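Long-range contacts in trans-4-hydroxy-L-proline dehydratase (Clostridioides difficile 70-100-2010, PDB 6VXC), which catalyses the glycyl-radical dehydration of trans-4-hydroxy-L-proline to (S)-1-pyrroline-5-carboxylate during anaerobic breakdown of hydroxyproline: residues K475-T480 / E511-Q516; W160-E165 / K491-E496; T579-A584 / G676-G681. All blocks are in the same frame, centred on the assembly; numbering follows the deposited sequence.

Contact 1: residues K475-T480 / E511-Q516; sequences KILELT and EAFKKQ
Two helices of the pyruvate formate lyase-like domain, 473-481 and the long 506-538, pack steeply against each other here, with T480 and I476 of the short helix meeting A512, F513 and Q516. The segment axes approach to 8.8 Å at 117° between their N-to-C directions, and every touching residue is buried. T480 meets all three residues of the long helix. T480 CG2, anti to the backbone N, leans on A512 CB at 3.8 Å, while T480 OG1 points back along its own helix and gives its proton to I476 O at 2.8 Å. That carbonyl also accepts T480 N, and the two donors arrive from opposite faces of its plane. T480 OG1 still brushes the other helix, lying 3.3 Å from Q516 CG and close to F513 CA. The F513 ring is swung away from its own backbone N (chi1 165°), which carries F513 CE1 to within 3.6 Å of I476 CG2, the two side chains crossing nearly at right angles. L477 N lies in the plane of the F513 ring, 3.9 Å from F513 CE1. Q516 slides past I476 and T480 with its aliphatic part, Q516 CB 3.8 Å from I476 CG2. A bend at chi2 (-80°) then turns the amide aside, to bond with I495 and T497. On the far side of the short helix K475 NZ, bridged to E478 OE1, also makes a salt bridge with D486, while E478 OE2 turns to G676. The polar groups thus bond within one helix or to neighbouring loops, and across the helices only van der Waals contact remains.

Contact 2: residues W160-E165 / K491-E496; sequences WLAAYE and KQIGIE
I493 pushes its two branches against A162 and A163, and this is the close-fitting half of the contact between helix 158-166 and segment 491-496. With CG1 anti to the carbonyl carbon (chi1 -63°), I493 CD1 reaches A162, 3.6 Å from A162 O and 3.7 Å from A162 CB. The other branch, I493 CG2, sits alongside the next residue, 4.1 Å from A163 CA and 4.3 Å from A163 CB. The small alanine side chains let the isoleucine come right up to the helix surface, with CA atoms of A163 and I493 5.9 Å apart. The contact is small, 173 Å² in all, and its other half is loose. There K491 stretches over the exposed side of the helix, bent at chi3 (-52°), and K491 NZ passes A162 CB at 4.0 Å. K491 NZ stops 4.2 Å from E165 OE1, too far for a salt bridge; the opposite charges probably attract weakly across this solvent-facing rim. The contact therefore grades from apolar and buried at I493 to charged and exposed at K491 and E165. In the fold, segment 491-496 starts in the short, weakly bonded strand 491-492, antiparallel to 485-486, and I493 and G494 are bonded through their backbones to G484. M168 and D486 also touch I493, while A163 packs on F169 and on M520 of helix 506-538, so helix 158-166 borders the small hairpin, its own following loop (M168, F169) and helix 506-538.

Contact 3: residues T579-A584 / G676-G681; sequences TDSLTA and GASPNG
The side-chain oxygen OD1 of N680, whose residue packs on D580 and S581, is gripped by S678 OG at 2.7 Å, the donor tilted 17° from the carbonyl plane, and more weakly by R682 N. N680 CG takes the crowded position between its backbone N and carbonyl carbon (chi1 65°), folding the amide back toward S678 across the type I turn from S678 to G681. That turn is closed by G681 N to S678 O, 3.1 Å. Against it stands S581: S581 OG is bonded to T577 O within its own helix and also receives a weak bond from N680 N, 3.4 Å and bent at 138°. S581 OG also lies against P679 CD, at 3.5 Å, while the P679 carbonyl oxygen rests 3.5 Å from A584 CB one turn further on. At the other end of the interface D580 CB and N680 CB meet at 3.6 Å, and beyond them a water bridges the polar ends: it donates to D580 OD2 and accepts from N680 ND2 at 2.9 Å. The other carboxylate oxygen of D580 is taken by Y625 N, so the acid has a partner for each oxygen. The turn thus packs on one flank of helix 575-591, while T579, L582 and T583 of the same helix pack on helix 630-647, and L477 and L481 of helix 473-481 touch S581 and P679.

How the contacts relate
Contact 1 is the middle member, its centre about 13 Å from the centres of both others, which lie about 21 Å apart and do not touch. Toward contact 2 the bridge is polar: Q516 NE2 probably donates to I495 O over 2.7 Å. L479 CD1 packs on G494 N nearby. Toward contact 3, E478 OE2 probably accepts G676 N, also at 2.7 Å, while L477 CD2 packs on S581 CB at 3.6 Å. Both helices of contact 1 thus reach contact 2, and helix 473-481 also touches contact 3, all within the PFL family region. The three lie away from C454 and E456, the probable catalytic pair, and from G785, the site of the glycyl radical, which is absent here.

Contact 1: residues K475-T480 / E511-Q516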
loop_
_atom_site.group_PDB
_atom_site.type_symbol
_atom_site.label_atom_id
_atom_site.label_comp_id
_atom_site.label_asym_id
_atom_site.label_seq_id
_atom_site.Cartn_x
_atom_site.Cartn_y
_atom_site.Cartn_z
ATOM N N LYS A 475 13.130 -14.418 11.570
ATOM C CA LYS A 475 14.000 -15.422 10.965
ATOM C C LYS A 475 15.470 -15.007 11.017
ATOM O O LYS A 475 16.346 -15.869 10.995
ATOM C CB LYS A 475 13.575 -15.709 9.535
ATOM C CG LYS A 475 14.200 -16.986 8.948
ATOM C CD LYS A 475 13.494 -17.398 7.663
ATOM C CE LYS A 475 14.109 -18.646 7.021
ATOM N NZ LYS A 475 13.701 -19.891 7.728
ATOM N N ILE A 476 15.760 -13.713 11.127
ATOM C CA ILE A 476 17.138 -13.309 11.370
ATOM C C ILE A 476 17.605 -13.815 12.731
ATOM O O ILE A 476 18.754 -14.248 12.880
ATOM C CB ILE A 476 17.280 -11.785 11.225
ATOM C CG1 ILE A 476 17.051 -11.401 9.750
ATOM C CG2 ILE A 476 18.645 -11.300 11.749
ATOM C CD1 ILE A 476 17.060 -9.904 9.488
ATOM N N LEU A 477 16.727 -13.793 13.745
ATOM C CA LEU A 477 17.093 -14.430 15.008
ATOM C C LEU A 477 17.270 -15.933 14.816
ATOM O O LEU A 477 18.206 -16.528 15.358
ATOM C CB LEU A 477 16.051 -14.144 16.101
ATOM C CG LEU A 477 16.314 -14.803 17.474
ATOM C CD1 LEU A 477 17.617 -14.317 18.107
ATOM C CD2 LEU A 477 15.166 -14.563 18.437
ATOM N N GLU A 478 16.401 -16.556 14.016
ATOM C CA GLU A 478 16.547 -17.985 13.770
ATOM C C GLU A 478 17.914 -18.302 13.179
ATOM O O GLU A 478 18.613 -19.197 13.669
ATOM C CB GLU A 478 15.431 -18.481 12.847
ATOM C CG GLU A 478 15.436 -19.992 12.588
ATOM C CD GLU A 478 14.220 -20.457 11.786
ATOM O OE1 GLU A 478 14.108 -20.107 10.597
ATOM O OE2 GLU A 478 13.365 -21.165 12.355
ATOM N N LEU A 479 18.348 -17.519 12.186
ATOM C CA LEU A 479 19.686 -17.703 11.630
ATOM C C LEU A 479 20.748 -17.536 12.704
ATOM O O LEU A 479 21.690 -18.327 12.768
ATOM C CB LEU A 479 19.941 -16.714 10.483
ATOM C CG LEU A 479 19.139 -16.771 9.174
ATOM C CD1 LEU A 479 19.711 -15.764 8.165
ATOM C CD2 LEU A 479 19.094 -18.173 8.578
ATOM N N THR A 480 20.604 -16.513 13.554
ATOM C CA THR A 480 21.535 -16.296 14.662
ATOM C C THR A 480 21.645 -17.532 15.545
ATOM O O THR A 480 22.745 -17.918 15.953
ATOM C CB THR A 480 21.087 -15.094 15.512
ATOM O OG1 THR A 480 20.924 -13.942 14.685
ATOM C CG2 THR A 480 22.101 -14.782 16.632
ATOM N N GLU A 511 24.510 -9.127 20.203
ATOM C CA GLU A 511 25.517 -8.682 19.244
ATOM C C GLU A 511 25.564 -9.592 18.023
ATOM O O GLU A 511 25.672 -9.112 16.895
ATOM C CB GLU A 511 26.885 -8.618 19.923
ATOM C CG GLU A 511 28.063 -8.581 18.958
ATOM C CD GLU A 511 29.406 -8.801 19.675
ATOM O OE1 GLU A 511 29.897 -7.850 20.319
ATOM O OE2 GLU A 511 29.955 -9.933 19.621
ATOM N N ALA A 512 25.483 -10.909 18.230
ATOM C CA ALA A 512 25.431 -11.841 17.107
ATOM C C ALA A 512 24.201 -11.594 16.237
ATOM O O ALA A 512 24.287 -11.615 15.003
ATOM C CB ALA A 512 25.439 -13.287 17.619
ATOM N N PHE A 513 23.048 -11.356 16.864
ATOM C CA PHE A 513 21.848 -11.013 16.104
ATOM C C PHE A 513 22.056 -9.757 15.271
ATOM O O PHE A 513 21.657 -9.706 14.102
ATOM C CB PHE A 513 20.665 -10.811 17.053
ATOM C CG PHE A 513 19.483 -10.104 16.424
ATOM C CD1 PHE A 513 18.606 -10.789 15.603
ATOM C CD2 PHE A 513 19.274 -8.750 16.646
ATOM C CE1 PHE A 513 17.521 -10.141 15.021
ATOM C CE2 PHE A 513 18.202 -8.085 16.063
ATOM C CZ PHE A 513 17.322 -8.779 15.245
ATOM N N LYS A 514 22.654 -8.724 15.869
ATOM C CA LYS A 514 22.896 -7.487 15.138
ATOM C C LYS A 514 23.838 -7.705 13.959
ATOM O O LYS A 514 23.663 -7.082 12.901
ATOM C CB LYS A 514 23.437 -6.422 16.092
ATOM C CG LYS A 514 22.368 -5.887 17.055
ATOM C CD LYS A 514 22.792 -4.570 17.704
ATOM C CE LYS A 514 23.903 -4.760 18.738
ATOM N NZ LYS A 514 24.266 -3.508 19.486
ATOM N N LYS A 515 24.799 -8.622 14.092
ATOM C CA LYS A 515 25.662 -8.937 12.955
ATOM C C LYS A 515 24.893 -9.662 11.857
ATOM O O LYS A 515 25.087 -9.372 10.674
ATOM C CB LYS A 515 26.858 -9.782 13.387
ATOM C CG LYS A 515 27.887 -9.064 14.235
ATOM C CD LYS A 515 29.064 -10.009 14.459
ATOM C CE LYS A 515 29.958 -9.573 15.591
ATOM N NZ LYS A 515 31.018 -10.603 15.781
ATOM N N GLN A 516 24.011 -10.601 12.220
ATOM C CA GLN A 516 23.190 -11.224 11.190
ATOM C C GLN A 516 22.311 -10.188 10.503
ATOM O O GLN A 516 22.180 -10.195 9.279
ATOM C CB GLN A 516 22.343 -12.344 11.780
ATOM C CG GLN A 516 23.150 -13.510 12.319
ATOM C CD GLN A 516 23.609 -14.449 11.229
ATOM O OE1 GLN A 516 23.293 -14.269 10.049
ATOM N NE2 GLN A 516 24.344 -15.475 11.623
#

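Contact 2: residues W160-E165 / K491-E496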
loop_
_atom_site.group_PDB
_atom_site.type_symbol
_atom_site.label_atom_id
_atom_site.label_comp_id
_atom_site.label_asym_id
_atom_site.label_seq_id
_atom_site.Cartn_x
_atom_site.Cartn_y
_atom_site.Cartn_z
ATOM N N TRP A 160 21.816 -13.024 -2.430
ATOM C CA TRP A 160 20.472 -12.439 -2.518
ATOM C C TRP A 160 19.440 -13.486 -2.915
ATOM O O TRP A 160 18.352 -13.563 -2.331
ATOM C CB TRP A 160 20.483 -11.296 -3.539
ATOM C CG TRP A 160 19.236 -10.425 -3.622
ATOM C CD1 TRP A 160 19.089 -9.172 -3.101
ATOM C CD2 TRP A 160 17.993 -10.733 -4.272
ATOM N NE1 TRP A 160 17.838 -8.680 -3.376
ATOM C CE2 TRP A 160 17.142 -9.618 -4.093
ATOM C CE3 TRP A 160 17.512 -11.840 -4.978
ATOM C CZ2 TRP A 160 15.840 -9.581 -4.599
ATOM C CZ3 TRP A 160 16.215 -11.806 -5.479
ATOM C CH2 TRP A 160 15.391 -10.686 -5.281
ATOM N N LEU A 161 19.747 -14.269 -3.951
ATOM C CA LEU A 161 18.807 -15.278 -4.428
ATOM C C LEU A 161 18.542 -16.328 -3.359
ATOM O O LEU A 161 17.413 -16.794 -3.209
ATOM C CB LEU A 161 19.333 -15.927 -5.715
ATOM C CG LEU A 161 19.309 -15.010 -6.945
ATOM C CD1 LEU A 161 20.246 -15.492 -8.055
ATOM C CD2 LEU A 161 17.882 -14.880 -7.482
ATOM N N ALA A 162 19.570 -16.730 -2.622
ATOM C CA ALA A 162 19.355 -17.703 -1.557
ATOM C C ALA A 162 18.478 -17.120 -0.453
ATOM O O ALA A 162 17.535 -17.774 0.009
ATOM C CB ALA A 162 20.697 -18.177 -1.000
ATOM N N ALA A 163 18.761 -15.886 -0.040
ATOM C CA ALA A 163 17.976 -15.256 1.014
ATOM C C ALA A 163 16.540 -15.029 0.562
ATOM O O ALA A 163 15.595 -15.360 1.279
ATOM C CB ALA A 163 18.642 -13.944 1.430
ATOM N N TYR A 164 16.361 -14.520 -0.658
ATOM C CA TYR A 164 15.023 -14.335 -1.212
ATOM C C TYR A 164 14.249 -15.647 -1.235
ATOM O O TYR A 164 13.124 -15.736 -0.719
ATOM C CB TYR A 164 15.149 -13.724 -2.618
ATOM C CG TYR A 164 13.892 -13.724 -3.464
ATOM C CD1 TYR A 164 12.840 -12.846 -3.203
ATOM C CD2 TYR A 164 13.783 -14.565 -4.567
ATOM C CE1 TYR A 164 11.705 -12.843 -3.993
ATOM C CE2 TYR A 164 12.665 -14.564 -5.368
ATOM C CZ TYR A 164 11.628 -13.708 -5.081
ATOM O OH TYR A 164 10.528 -13.746 -5.900
ATOM N N GLU A 165 14.872 -16.703 -1.761
ATOM C CA GLU A 165 14.196 -17.991 -1.867
ATOM C C GLU A 165 13.867 -18.577 -0.504
ATOM O O GLU A 165 12.888 -19.315 -0.378
ATOM C CB GLU A 165 15.057 -18.963 -2.668
ATOM C CG GLU A 165 14.946 -18.747 -4.140
ATOM C CD GLU A 165 16.003 -19.504 -4.900
ATOM O OE1 GLU A 165 16.682 -20.358 -4.278
ATOM O OE2 GLU A 165 16.164 -19.233 -6.109
ATOM N N LYS A 491 19.984 -24.642 4.180
ATOM C CA LYS A 491 21.097 -24.000 3.502
ATOM C C LYS A 491 21.737 -22.982 4.429
ATOM O O LYS A 491 21.107 -22.483 5.371
ATOM C CB LYS A 491 20.664 -23.296 2.213
ATOM C CG LYS A 491 20.010 -24.212 1.212
ATOM C CD LYS A 491 20.179 -23.711 -0.221
ATOM C CE LYS A 491 19.766 -22.278 -0.411
ATOM N NZ LYS A 491 19.700 -21.904 -1.871
ATOM N N GLN A 492 23.000 -22.671 4.139
ATOM C CA GLN A 492 23.710 -21.584 4.806
ATOM C C GLN A 492 23.260 -20.269 4.176
ATOM O O GLN A 492 23.718 -19.896 3.097
ATOM C CB GLN A 492 25.219 -21.768 4.673
ATOM C CG GLN A 492 26.039 -20.768 5.478
ATOM C CD GLN A 492 25.944 -20.994 6.983
ATOM O OE1 GLN A 492 25.427 -22.006 7.440
ATOM N NE2 GLN A 492 26.424 -20.037 7.754
ATOM N N ILE A 493 22.395 -19.537 4.871
ATOM C CA ILE A 493 21.812 -18.306 4.350
ATOM C C ILE A 493 22.499 -17.076 4.929
ATOM O O ILE A 493 22.739 -16.106 4.213
ATOM C CB ILE A 493 20.285 -18.283 4.621
ATOM C CG1 ILE A 493 19.591 -19.435 3.871
ATOM C CG2 ILE A 493 19.665 -16.909 4.315
ATOM C CD1 ILE A 493 19.782 -19.377 2.372
ATOM N N GLY A 494 22.854 -17.119 6.205
ATOM C CA GLY A 494 23.524 -16.030 6.881
ATOM C C GLY A 494 25.017 -16.256 7.034
ATOM O O GLY A 494 25.636 -17.017 6.285
ATOM N N ILE A 495 25.603 -15.568 8.013
ATOM C CA ILE A 495 27.035 -15.642 8.290
ATOM C C ILE A 495 27.261 -16.424 9.585
ATOM O O ILE A 495 26.334 -16.679 10.346
ATOM C CB ILE A 495 27.681 -14.246 8.378
ATOM C CG1 ILE A 495 26.904 -13.348 9.344
ATOM C CG2 ILE A 495 27.728 -13.607 7.000
ATOM C CD1 ILE A 495 27.592 -12.044 9.693
ATOM N N GLU A 496 28.520 -16.794 9.835
ATOM C CA GLU A 496 28.887 -17.558 11.037
ATOM C C GLU A 496 29.147 -16.605 12.193
ATOM O O GLU A 496 30.250 -16.100 12.362
ATOM C CB GLU A 496 30.109 -18.432 10.781
ATOM C CG GLU A 496 29.841 -19.644 9.911
ATOM C CD GLU A 496 31.093 -20.499 9.672
ATOM O OE1 GLU A 496 32.078 -20.372 10.439
ATOM O OE2 GLU A 496 31.077 -21.299 8.708
#

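Contact 3: residues T579-A584 / G676-G681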
loop_
_atom_site.group_PDB
_atom_site.type_symbol
_atom_site.label_atom_id
_atom_site.label_comp_id
_atom_site.label_asym_id
_atom_site.label_seq_id
_atom_site.Cartn_x
_atom_site.Cartn_y
_atom_site.Cartn_z
ATOM N N THR A 579 10.711 -9.758 19.765
ATOM C CA THR A 579 10.809 -9.223 21.117
ATOM C C THR A 579 10.548 -10.312 22.148
ATOM O O THR A 579 11.332 -10.499 23.086
ATOM C CB THR A 579 9.803 -8.082 21.332
ATOM O OG1 THR A 579 10.144 -6.953 20.529
ATOM C CG2 THR A 579 9.818 -7.673 22.781
ATOM N N ASP A 580 9.428 -11.027 22.000
ATOM C CA ASP A 580 9.117 -12.073 22.964
ATOM C C ASP A 580 10.141 -13.206 22.914
ATOM O O ASP A 580 10.427 -13.817 23.945
ATOM C CB ASP A 580 7.701 -12.604 22.742
ATOM C CG ASP A 580 6.608 -11.617 23.202
ATOM O OD1 ASP A 580 6.925 -10.577 23.803
ATOM O OD2 ASP A 580 5.414 -11.898 22.965
ATOM N N SER A 581 10.709 -13.492 21.740
ATOM C CA SER A 581 11.716 -14.554 21.644
ATOM C C SER A 581 12.990 -14.176 22.392
ATOM O O SER A 581 13.495 -14.959 23.203
ATOM C CB SER A 581 12.028 -14.870 20.184
ATOM O OG SER A 581 10.933 -15.515 19.566
ATOM N N LEU A 582 13.525 -12.981 22.131
ATOM C CA LEU A 582 14.731 -12.553 22.837
ATOM C C LEU A 582 14.454 -12.341 24.318
ATOM O O LEU A 582 15.314 -12.617 25.161
ATOM C CB LEU A 582 15.292 -11.286 22.199
ATOM C CG LEU A 582 16.138 -11.437 20.928
ATOM C CD1 LEU A 582 16.429 -10.069 20.294
ATOM C CD2 LEU A 582 17.439 -12.181 21.218
ATOM N N THR A 583 13.256 -11.848 24.650
ATOM C CA THR A 583 12.874 -11.741 26.053
ATOM C C THR A 583 12.849 -13.113 26.712
ATOM O O THR A 583 13.339 -13.280 27.833
ATOM C CB THR A 583 11.507 -11.050 26.197
ATOM O OG1 THR A 583 11.563 -9.712 25.697
ATOM C CG2 THR A 583 11.090 -10.994 27.672
ATOM N N ALA A 584 12.304 -14.116 26.022
ATOM C CA ALA A 584 12.277 -15.460 26.592
ATOM C C ALA A 584 13.687 -15.983 26.862
ATOM O O ALA A 584 13.932 -16.655 27.872
ATOM C CB ALA A 584 11.524 -16.409 25.657
ATOM N N GLY A 676 10.931 -22.014 11.529
ATOM C CA GLY A 676 10.705 -23.019 12.543
ATOM C C GLY A 676 10.109 -22.413 13.795
ATOM O O GLY A 676 9.737 -21.240 13.848
ATOM N N ALA A 677 10.031 -23.239 14.832
ATOM C CA ALA A 677 9.575 -22.756 16.123
ATOM C C ALA A 677 10.524 -21.681 16.624
ATOM O O ALA A 677 11.712 -21.675 16.302
ATOM C CB ALA A 677 9.493 -23.903 17.126
ATOM N N SER A 678 9.991 -20.749 17.396
ATOM C CA SER A 678 10.794 -19.672 17.948
ATOM C C SER A 678 10.777 -19.707 19.468
ATOM O O SER A 678 9.889 -20.319 20.078
ATOM C CB SER A 678 10.329 -18.291 17.443
ATOM O OG SER A 678 8.926 -18.123 17.433
ATOM N N PRO A 679 11.773 -19.078 20.109
ATOM C CA PRO A 679 11.926 -19.195 21.572
ATOM C C PRO A 679 10.742 -18.685 22.383
ATOM O O PRO A 679 10.643 -19.021 23.566
ATOM C CB PRO A 679 13.181 -18.351 21.857
ATOM C CG PRO A 679 13.951 -18.414 20.588
ATOM C CD PRO A 679 12.937 -18.436 19.482
ATOM N N ASN A 680 9.873 -17.848 21.822
ATOM C CA ASN A 680 8.751 -17.346 22.609
ATOM C C ASN A 680 7.651 -18.381 22.794
ATOM O O ASN A 680 6.717 -18.133 23.562
ATOM C CB ASN A 680 8.152 -16.098 21.963
ATOM C CG ASN A 680 7.535 -16.393 20.616
ATOM O OD1 ASN A 680 8.054 -17.206 19.855
ATOM N ND2 ASN A 680 6.419 -15.746 20.315
ATOM N N GLY A 681 7.745 -19.532 22.130
ATOM C CA GLY A 681 6.719 -20.548 22.198
ATOM C C GLY A 681 5.870 -20.660 20.951
ATOM O O GLY A 681 5.050 -21.578 20.868
HETATM O O HOH W 1 5.103 -14.700 22.667
#